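Local coordinates for twin-arginine translocation pathway signal protein (Burkholderia phytofirmans, PDB 2RJO) that binds beta-D-galactopyranose in the cleft of a periplasmic sugar-binding protein fold and probably serves as the solute-binding component of a sugar uptake system, at residues Pro18-Thr21 / Ala22-Lys25; Pro253-Leu256 / Gly257-Leu261; Gln297-Ile300 / Ala301-Ala304; Asp76-Val79 / Ile80-Cys84. All coordinates share one frame; numbering follows the deposited sequence.

Contact 1: Pro18-Thr21 / Ala22-Lys25; sequences PYYT and AFNK. With GAL (beta-D-galactopyranose), chain B.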
loop_
_atom_site.group_PDB
_atom_site.type_symbol
_atom_site.label_atom_id
_atom_site.label_comp_id
_atom_site.label_asym_id
_atom_site.label_seq_id
_atom_site.Cartn_x
_atom_site.Cartn_y
_atom_site.Cartn_z
ATOM N N PRO A 18 -0.057 7.664 7.624
ATOM C CA PRO A 18 1.382 7.449 7.826
ATOM C C PRO A 18 2.035 6.567 6.759
ATOM O O PRO A 18 3.245 6.646 6.517
ATOM C CB PRO A 18 1.458 6.861 9.238
ATOM C CG PRO A 18 0.094 6.255 9.458
ATOM C CD PRO A 18 -0.827 7.256 8.813
ATOM N N TYR A 19 1.234 5.731 6.112
ATOM C CA TYR A 19 1.757 4.880 5.052
ATOM C C TYR A 19 2.413 5.774 3.996
ATOM O O TYR A 19 3.546 5.540 3.589
ATOM C CB TYR A 19 0.627 4.067 4.406
ATOM C CG TYR A 19 1.050 3.392 3.126
ATOM C CD1 TYR A 19 1.732 2.176 3.143
ATOM C CD2 TYR A 19 0.821 4.001 1.896
ATOM C CE1 TYR A 19 2.179 1.580 1.953
ATOM C CE2 TYR A 19 1.264 3.423 0.705
ATOM C CZ TYR A 19 1.941 2.215 0.736
ATOM O OH TYR A 19 2.373 1.657 -0.449
ATOM N N TYR A 20 1.684 6.798 3.567
ATOM C CA TYR A 20 2.156 7.732 2.556
ATOM C C TYR A 20 3.181 8.725 3.078
ATOM O O TYR A 20 3.943 9.299 2.295
ATOM C CB TYR A 20 0.966 8.480 1.939
ATOM C CG TYR A 20 0.153 7.616 1.003
ATOM C CD1 TYR A 20 -1.216 7.437 1.193
ATOM C CD2 TYR A 20 0.756 6.967 -0.076
ATOM C CE1 TYR A 20 -1.969 6.627 0.327
ATOM C CE2 TYR A 20 0.014 6.159 -0.946
ATOM C CZ TYR A 20 -1.348 5.995 -0.736
ATOM O OH TYR A 20 -2.085 5.200 -1.586
ATOM N N THR A 21 3.193 8.951 4.389
ATOM C CA THR A 21 4.167 9.865 4.954
ATOM C C THR A 21 5.543 9.260 4.691
ATOM O O THR A 21 6.475 9.962 4.309
ATOM C CB THR A 21 3.979 10.039 6.467
ATOM O OG1 THR A 21 2.694 10.622 6.727
ATOM C CG2 THR A 21 5.060 10.956 7.024
ATOM N N ALA A 22 5.648 7.948 4.888
ATOM C CA ALA A 22 6.890 7.226 4.672
ATOM C C ALA A 22 7.162 7.055 3.173
ATOM O O ALA A 22 8.300 7.176 2.714
ATOM C CB ALA A 22 6.810 5.880 5.337
ATOM N N PHE A 23 6.108 6.765 2.418
ATOM C CA PHE A 23 6.235 6.593 0.977
ATOM C C PHE A 23 6.906 7.828 0.384
ATOM O O PHE A 23 7.818 7.730 -0.428
ATOM C CB PHE A 23 4.850 6.418 0.362
ATOM C CG PHE A 23 4.868 6.078 -1.096
ATOM C CD1 PHE A 23 5.363 4.853 -1.531
ATOM C CD2 PHE A 23 4.355 6.965 -2.033
ATOM C CE1 PHE A 23 5.350 4.512 -2.890
ATOM C CE2 PHE A 23 4.334 6.633 -3.403
ATOM C CZ PHE A 23 4.831 5.403 -3.822
ATOM N N ASN A 24 6.428 8.990 0.807
ATOM C CA ASN A 24 6.939 10.269 0.359
ATOM C C ASN A 24 8.382 10.492 0.830
ATOM O O ASN A 24 9.207 11.041 0.098
ATOM C CB ASN A 24 6.035 11.381 0.893
ATOM C CG ASN A 24 6.618 12.759 0.673
ATOM O OD1 ASN A 24 6.738 13.541 1.613
ATOM N ND2 ASN A 24 6.984 13.064 -0.572
ATOM N N LYS A 25 8.663 10.065 2.058
ATOM C CA LYS A 25 9.982 10.184 2.675
ATOM C C LYS A 25 11.005 9.425 1.852
ATOM O O LYS A 25 12.106 9.911 1.611
ATOM C CB LYS A 25 9.957 9.583 4.080
ATOM C CG LYS A 25 10.323 10.528 5.213
ATOM C CD LYS A 25 9.260 11.585 5.436
ATOM C CE LYS A 25 9.292 12.096 6.878
ATOM N NZ LYS A 25 8.943 11.007 7.863
HETATM C C1 GAL B . -3.319 3.106 1.072
HETATM C C2 GAL B . -3.134 1.821 1.913
HETATM C C3 GAL B . -2.151 0.885 1.176
HETATM C C4 GAL B . -2.733 0.551 -0.209
HETATM C C5 GAL B . -2.913 1.900 -0.961
HETATM C C6 GAL B . -3.494 1.613 -2.330
HETATM O O1 GAL B . -4.248 3.975 1.745
HETATM O O2 GAL B . -2.596 2.158 3.190
HETATM O O3 GAL B . -1.980 -0.324 1.912
HETATM O O4 GAL B . -4.004 -0.073 -0.037
HETATM O O5 GAL B . -3.847 2.772 -0.243
HETATM O O6 GAL B . -3.644 2.849 -3.002
HETATM O O HOH W 1 6.669 12.528 4.199
#

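Contact 2: Pro253-Leu256 / Gly257-Leu261; sequences PFWL and GGIGL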
loop_
_atom_site.group_PDB
_atom_site.type_symbol
_atom_site.label_atom_id
_atom_site.label_comp_id
_atom_site.label_asym_id
_atom_site.label_seq_id
_atom_site.Cartn_x
_atom_site.Cartn_y
_atom_site.Cartn_z
ATOM N N PRO A 253 6.837 1.223 2.797
ATOM C CA PRO A 253 6.485 2.348 1.931
ATOM C C PRO A 253 7.703 3.211 1.630
ATOM O O PRO A 253 7.872 3.684 0.509
ATOM C CB PRO A 253 5.398 3.077 2.726
ATOM C CG PRO A 253 5.632 2.636 4.149
ATOM C CD PRO A 253 5.982 1.192 3.995
ATOM N N PHE A 254 8.559 3.408 2.624
ATOM C CA PHE A 254 9.771 4.188 2.410
ATOM C C PHE A 254 10.505 3.617 1.194
ATOM O O PHE A 254 10.767 4.319 0.231
ATOM C CB PHE A 254 10.674 4.092 3.634
ATOM C CG PHE A 254 11.958 4.851 3.500
ATOM C CD1 PHE A 254 12.045 6.176 3.918
ATOM C CD2 PHE A 254 13.086 4.243 2.958
ATOM C CE1 PHE A 254 13.242 6.890 3.801
ATOM C CE2 PHE A 254 14.290 4.946 2.833
ATOM C CZ PHE A 254 14.367 6.276 3.259
ATOM N N TRP A 255 10.837 2.333 1.254
ATOM C CA TRP A 255 11.527 1.661 0.159
ATOM C C TRP A 255 10.732 1.760 -1.150
ATOM O O TRP A 255 11.296 2.036 -2.211
ATOM C CB TRP A 255 11.744 0.188 0.505
ATOM C CG TRP A 255 12.359 -0.581 -0.613
ATOM C CD1 TRP A 255 13.666 -0.567 -0.992
ATOM C CD2 TRP A 255 11.686 -1.448 -1.528
ATOM N NE1 TRP A 255 13.854 -1.372 -2.091
ATOM C CE2 TRP A 255 12.647 -1.927 -2.441
ATOM C CE3 TRP A 255 10.355 -1.868 -1.670
ATOM C CZ2 TRP A 255 12.325 -2.803 -3.480
ATOM C CZ3 TRP A 255 10.034 -2.744 -2.710
ATOM C CH2 TRP A 255 11.014 -3.199 -3.596
ATOM N N LEU A 256 9.428 1.515 -1.077
ATOM C CA LEU A 256 8.587 1.590 -2.259
ATOM C C LEU A 256 8.699 2.951 -2.926
ATOM O O LEU A 256 8.818 3.042 -4.143
ATOM C CB LEU A 256 7.122 1.334 -1.898
ATOM C CG LEU A 256 6.678 -0.119 -1.834
ATOM C CD1 LEU A 256 5.310 -0.220 -1.178
ATOM C CD2 LEU A 256 6.651 -0.678 -3.243
ATOM N N GLY A 257 8.660 4.004 -2.113
ATOM C CA GLY A 257 8.749 5.362 -2.623
ATOM C C GLY A 257 10.021 5.692 -3.383
ATOM O O GLY A 257 9.985 6.409 -4.390
ATOM N N GLY A 258 11.148 5.176 -2.899
ATOM C CA GLY A 258 12.414 5.443 -3.547
ATOM C C GLY A 258 12.746 4.506 -4.687
ATOM O O GLY A 258 13.203 4.955 -5.737
ATOM N N ILE A 259 12.520 3.211 -4.490
ATOM C CA ILE A 259 12.823 2.230 -5.520
ATOM C C ILE A 259 12.031 2.481 -6.812
ATOM O O ILE A 259 12.578 2.359 -7.902
ATOM C CB ILE A 259 12.548 0.794 -5.016
ATOM C CG1 ILE A 259 13.484 -0.194 -5.725
ATOM C CG2 ILE A 259 11.087 0.409 -5.288
ATOM C CD1 ILE A 259 14.957 0.068 -5.489
ATOM N N GLY A 260 10.755 2.841 -6.684
ATOM C CA GLY A 260 9.941 3.113 -7.859
ATOM C C GLY A 260 10.629 4.111 -8.775
ATOM O O GLY A 260 10.728 3.890 -9.987
ATOM N N LEU A 261 11.114 5.205 -8.187
ATOM C CA LEU A 261 11.821 6.246 -8.929
ATOM C C LEU A 261 13.185 5.755 -9.424
ATOM O O LEU A 261 13.622 6.119 -10.505
ATOM C CB LEU A 261 12.037 7.473 -8.045
ATOM C CG LEU A 261 10.840 8.292 -7.570
ATOM C CD1 LEU A 261 11.346 9.382 -6.644
ATOM C CD2 LEU A 261 10.099 8.897 -8.756
#

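Contact 3: Gln297-Ile300 / Ala301-Ala304; sequences QDVI and ARAA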
loop_
_atom_site.group_PDB
_atom_site.type_symbol
_atom_site.label_atom_id
_atom_site.label_comp_id
_atom_site.label_asym_id
_atom_site.label_seq_id
_atom_site.Cartn_x
_atom_site.Cartn_y
_atom_site.Cartn_z
ATOM N N GLN A 297 9.879 -5.563 17.491
ATOM C CA GLN A 297 11.032 -4.748 17.824
ATOM C C GLN A 297 12.004 -4.623 16.648
ATOM O O GLN A 297 12.585 -3.560 16.434
ATOM C CB GLN A 297 11.738 -5.317 19.054
ATOM C CG GLN A 297 12.892 -4.467 19.561
ATOM C CD GLN A 297 14.197 -4.763 18.847
ATOM O OE1 GLN A 297 14.665 -5.908 18.838
ATOM N NE2 GLN A 297 14.802 -3.729 18.248
ATOM N N ASP A 298 12.173 -5.697 15.881
ATOM C CA ASP A 298 13.071 -5.661 14.731
ATOM C C ASP A 298 12.546 -4.772 13.616
ATOM O O ASP A 298 13.318 -4.066 12.961
ATOM C CB ASP A 298 13.309 -7.061 14.174
ATOM C CG ASP A 298 14.181 -7.883 15.069
ATOM O OD1 ASP A 298 15.247 -7.378 15.471
ATOM O OD2 ASP A 298 13.810 -9.032 15.367
ATOM N N VAL A 299 11.236 -4.806 13.390
ATOM C CA VAL A 299 10.666 -3.977 12.340
ATOM C C VAL A 299 10.757 -2.511 12.742
ATOM O O VAL A 299 11.058 -1.660 11.909
ATOM C CB VAL A 299 9.205 -4.351 12.058
ATOM C CG1 VAL A 299 8.643 -3.444 10.971
ATOM C CG2 VAL A 299 9.123 -5.805 11.631
ATOM N N ILE A 300 10.513 -2.216 14.018
ATOM C CA ILE A 300 10.593 -0.834 14.487
ATOM C C ILE A 300 11.995 -0.262 14.259
ATOM O O ILE A 300 12.137 0.843 13.741
ATOM C CB ILE A 300 10.228 -0.720 15.994
ATOM C CG1 ILE A 300 8.725 -0.925 16.181
ATOM C CG2 ILE A 300 10.645 0.646 16.540
ATOM C CD1 ILE A 300 8.266 -0.862 17.626
ATOM N N ALA A 301 13.019 -1.021 14.647
ATOM C CA ALA A 301 14.412 -0.611 14.488
ATOM C C ALA A 301 14.781 -0.375 13.024
ATOM O O ALA A 301 15.648 0.448 12.709
ATOM C CB ALA A 301 15.319 -1.663 15.077
ATOM N N ARG A 302 14.125 -1.108 12.132
ATOM C CA ARG A 302 14.377 -0.979 10.699
ATOM C C ARG A 302 13.907 0.396 10.220
ATOM O O ARG A 302 14.585 1.070 9.438
ATOM C CB ARG A 302 13.612 -2.067 9.954
ATOM C CG ARG A 302 14.032 -2.272 8.511
ATOM C CD ARG A 302 13.163 -3.347 7.868
ATOM N NE ARG A 302 13.102 -4.524 8.735
ATOM C CZ ARG A 302 12.261 -5.538 8.558
ATOM N NH1 ARG A 302 11.407 -5.510 7.537
ATOM N NH2 ARG A 302 12.273 -6.577 9.408
ATOM N N ALA A 303 12.736 0.793 10.710
ATOM C CA ALA A 303 12.116 2.066 10.351
ATOM C C ALA A 303 12.574 3.208 11.259
ATOM O O ALA A 303 11.771 3.806 11.987
ATOM C CB ALA A 303 10.589 1.922 10.410
ATOM N N ALA A 304 13.869 3.505 11.209
ATOM C CA ALA A 304 14.476 4.566 12.009
ATOM C C ALA A 304 15.936 4.567 11.603
ATOM O O ALA A 304 16.698 5.491 11.915
ATOM C CB ALA A 304 14.352 4.253 13.497
#

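Contact 4: Asp76-Val79 / Ile80-Cys84; sequences DARV and IVEAC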
loop_
_atom_site.group_PDB
_atom_site.type_symbol
_atom_site.label_atom_id
_atom_site.label_comp_id
_atom_site.label_asym_id
_atom_site.label_seq_id
_atom_site.Cartn_x
_atom_site.Cartn_y
_atom_site.Cartn_z
ATOM N N ASP A 76 -7.399 5.252 -13.211
ATOM C CA ASP A 76 -6.456 6.356 -13.383
ATOM C C ASP A 76 -5.117 5.928 -13.959
ATOM O O ASP A 76 -4.482 6.682 -14.684
ATOM C CB ASP A 76 -6.203 7.043 -12.041
ATOM C CG ASP A 76 -7.461 7.615 -11.433
ATOM O OD1 ASP A 76 -8.165 8.358 -12.145
ATOM O OD2 ASP A 76 -7.737 7.333 -10.245
ATOM N N ALA A 77 -4.686 4.722 -13.613
ATOM C CA ALA A 77 -3.405 4.194 -14.079
ATOM C C ALA A 77 -3.196 4.261 -15.587
ATOM O O ALA A 77 -2.131 4.678 -16.043
ATOM C CB ALA A 77 -3.242 2.764 -13.621
ATOM N N ARG A 78 -4.193 3.849 -16.361
ATOM C CA ARG A 78 -4.042 3.858 -17.807
ATOM C C ARG A 78 -3.853 5.259 -18.360
ATOM O O ARG A 78 -2.944 5.498 -19.150
ATOM C CB ARG A 78 -5.242 3.211 -18.502
ATOM C CG ARG A 78 -5.004 2.967 -20.001
ATOM C CD ARG A 78 -6.306 2.667 -20.729
ATOM N NE ARG A 78 -7.133 1.709 -20.004
ATOM C CZ ARG A 78 -6.859 0.413 -19.880
ATOM N NH1 ARG A 78 -5.770 -0.098 -20.437
ATOM N NH2 ARG A 78 -7.688 -0.371 -19.197
ATOM N N VAL A 79 -4.695 6.196 -17.946
ATOM C CA VAL A 79 -4.559 7.545 -18.472
ATOM C C VAL A 79 -3.227 8.168 -18.069
ATOM O O VAL A 79 -2.618 8.889 -18.861
ATOM C CB VAL A 79 -5.723 8.438 -18.031
ATOM C CG1 VAL A 79 -5.783 8.528 -16.534
ATOM C CG2 VAL A 79 -5.574 9.799 -18.644
ATOM N N ILE A 80 -2.764 7.881 -16.855
ATOM C CA ILE A 80 -1.485 8.407 -16.399
ATOM C C ILE A 80 -0.375 7.836 -17.265
ATOM O O ILE A 80 0.504 8.558 -17.715
ATOM C CB ILE A 80 -1.208 8.018 -14.932
ATOM C CG1 ILE A 80 -2.191 8.737 -14.014
ATOM C CG2 ILE A 80 0.246 8.335 -14.564
ATOM C CD1 ILE A 80 -2.077 8.318 -12.566
ATOM N N VAL A 81 -0.422 6.529 -17.487
ATOM C CA VAL A 81 0.583 5.859 -18.300
ATOM C C VAL A 81 0.566 6.367 -19.739
ATOM O O VAL A 81 1.611 6.496 -20.366
ATOM C CB VAL A 81 0.352 4.346 -18.311
ATOM C CG1 VAL A 81 1.258 3.692 -19.338
ATOM C CG2 VAL A 81 0.603 3.776 -16.931
ATOM N N GLU A 82 -0.627 6.653 -20.256
ATOM C CA GLU A 82 -0.769 7.152 -21.615
ATOM C C GLU A 82 -0.135 8.529 -21.702
ATOM O O GLU A 82 0.583 8.821 -22.648
ATOM C CB GLU A 82 -2.242 7.255 -21.997
ATOM C CG GLU A 82 -2.846 5.995 -22.618
ATOM C CD GLU A 82 -4.357 5.914 -22.421
ATOM O OE1 GLU A 82 -5.010 6.977 -22.242
ATOM O OE2 GLU A 82 -4.896 4.784 -22.451
ATOM N N ALA A 83 -0.410 9.369 -20.705
ATOM C CA ALA A 83 0.131 10.722 -20.665
ATOM C C ALA A 83 1.662 10.726 -20.607
ATOM O O ALA A 83 2.317 11.526 -21.273
ATOM C CB ALA A 83 -0.443 11.470 -19.465
ATOM N N CYS A 84 2.237 9.834 -19.811
ATOM C CA CYS A 84 3.691 9.761 -19.700
ATOM C C CYS A 84 4.306 9.273 -21.001
ATOM O O CYS A 84 5.310 9.809 -21.468
ATOM C CB CYS A 84 4.088 8.810 -18.569
ATOM S SG CYS A 84 3.627 9.373 -16.924
#

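Contact 1: Pro18-Thr21 / Ala22-Lys25
Tyr20 and Phe23 lie side by side on one flank of helix 18-34, pointing the same way, and Tyr20 can be traced from its root to the sugar. Its CB leaves the helix with CG beside the backbone N (chi1 -74°). From there the ring edge passes Phe23, CD2 to CD2 at 4.1 Å, the Phe23 atom lying near the plane of the Tyr20 ring. Across the ring's middle, Tyr19 CD2 sits 3.5 Å above one face. Farther out, Tyr20 CE1 comes to 3.8 Å from C1 of the galactose, and Tyr20 OH at the tip lies 3.2 Å from its O6 while hydrogen-bonding to Asp70. These are the first two turns of the helix in the beta-alpha-beta unit that begins with strand 7-12, and their start faces the ligand cleft of the periplasmic binding protein fold. Tyr19 turns a ring face to the sugar, with C3 of the galactose 4.2 Å above the ring plane, and its OH is held by Trp95. Backbone bonds from Ala22, Phe23, Asn24 and Lys25 to the carbonyls four residues earlier fix the spacing. A water donates both to Thr21 O, at 2.6 Å, and to Asn24 OD1.

Contact 2: Pro253-Leu256 / Gly257-Leu261
The first two turns of helix 253-268, largely buried in the periplasmic binding protein fold, carry a CH-pi contact between Trp255 and Ile259, one turn apart. The methyl CG2 of Ile259 stands over the six-membered ring of Trp255, 3.9 Å from its centroid and only 10° off the ring normal. Ile259 CB lies over the same indole, displaced toward the rim. The other branch runs along the ring as well: Ile259 CG1 is 3.6 Å from Trp255 CZ2, and its CD1 is 3.9 Å from Trp255 NE1. The indole is brought into line by CG standing trans to the backbone N (chi1 176°), which swings the ring along the helix toward the following turn. Arg316 adds a cation-pi contact with Trp255. Beneath the side chains, Ile259 N gives a short, straight bond to Trp255 O (2.8 Å, 168°), and the same carbonyl also accepts a weak bond from Gly258 N. Gly257, Gly258 and Gly260 add no side chains to this part of the helix. The carbonyls of Leu256 and Gly257 both accept from Asn68 ND2, and that of Gly260 from Thr92 OG1. Pro253 and Leu256 pack on Tyr19 of helix 18-34, while Leu256 and Ile259 rest on Leu114 of strand 110-115.

Contact 3: Gln297-Ile300 / Ala301-Ala304
Ala303 leaves helical geometry right after helix 296-302 and forms the centre of an inverse gamma turn, in which Ala304 N makes a weak hydrogen bond back to Arg302 O. The helix finishes here with Val299 O taking two donors: Ala303 N at 3.2 Å, and Arg302 N in a weak, bent bond (124°). Arg302 N bonds to Asp298 O as well, so this one N-H is shared between two carbonyls, while Ala301 N keeps a regular bond to Gln297 O.

Among the side chains, Val299 and Arg302 meet at a slant. Val299 CG2 lies over one face of the guanidinium, 3.9 Å from Arg302 NH2, and so an apolar methyl covers part of the flat cationic group. Arg302 starts extended, then turns about the CG-CD bond (chi3 -49°), which brings the guanidinium back along the helix to the valine. Its NH1 is hydrogen-bonded to Thr289 of strand 283-291, and a sulfate ion, probably from the crystallisation liquor, is about 3 Å from the side chain. On another side, Gln297 bends at chi2 so that NE2 comes 3.8 Å from the methyl of Ala301. Val299 and Ile300 face helix 234-241, both touching Leu237, whereas the other six residues lie at the surface.

Asp298 OD2 stays 6.6 Å from Arg302 NH2, too far for a salt bridge; any attraction between these opposite charges is therefore probably modest, and the placing of the guanidinium probably owes more to the bond to Thr289, the methyl over its face and perhaps the nearby sulfate.

Contact 4: Asp76-Val79 / Ile80-Cys84
Arg78 and Glu82, one turn apart on helix 74-87, cross at a slant, their guanidinium and carboxylate planes 29° apart. The helix connects parallel strands 65-69 and 90-94 in a beta-alpha-beta unit of the periplasmic binding protein fold, and this pair lies on its partly exposed flank. The carboxylate meets the aliphatic part of the arginine: Glu82 OE2 is 3.1 Å from Arg78 CG and equally near to CD. The charged group itself lies beyond, with Arg78 NE 4.5 Å from Glu82 OE2, a distance past that of a salt bridge. This follows from the course of the arginine, which runs out straight as far as CD and then bends (chi3 -45°), carrying its guanidinium away from the glutamate. The attraction between the charges may still steady the pair, and Arg78 also touches Pro98.

Another flank is apolar. Ile80 extends its CG1 branch beside the backbone N (chi1 -68°) and lies back over the preceding turn, where CG1 is 3.1 Å from Asp76 O and CD1 is 4.4 Å from Asp76 CB. It packs against Ile51 and Ile54 of helix 47-60 and against Leu67 and Val69 of strand 65-69. Val81, a residue farther round, approaches Tyr106. Asp76 turns its carboxylate to Ser47, whose hydroxyl is hydrogen-bonded to OD2.

Backbone bonds four residues apart run from Ile80, Val81, Glu82 and Ala83 to the carbonyls of the turn before. Ala83 faces Leu58 of helix 47-60, and its CB is 3.4 Å from Val79 O.

In the fold
Contacts 1 and 2 lie on two helices that pack directly together, their centres 10 Å apart: Tyr19 O meets Pro253 CB at 3.2 Å, Phe23 CE1 reaches Gly257 N at 3.4 Å, and Tyr19 OH touches Leu256 CD1. Contact 1 borders the galactose, and contact 2 stands behind it, with the Leu256 side chain about 8 Å from the sugar. Contact 3 touches neither; its nearest atoms are about 7 Å from each. Contact 4 lies apart, about 10 Å from contact 2 and 11 Å from contact 1 between nearest atoms, although the Asp76 side chain is about 9 Å from the ligand. The centres of contacts 3 and 4, on opposite sides of the chain's centre, are 35 Å apart.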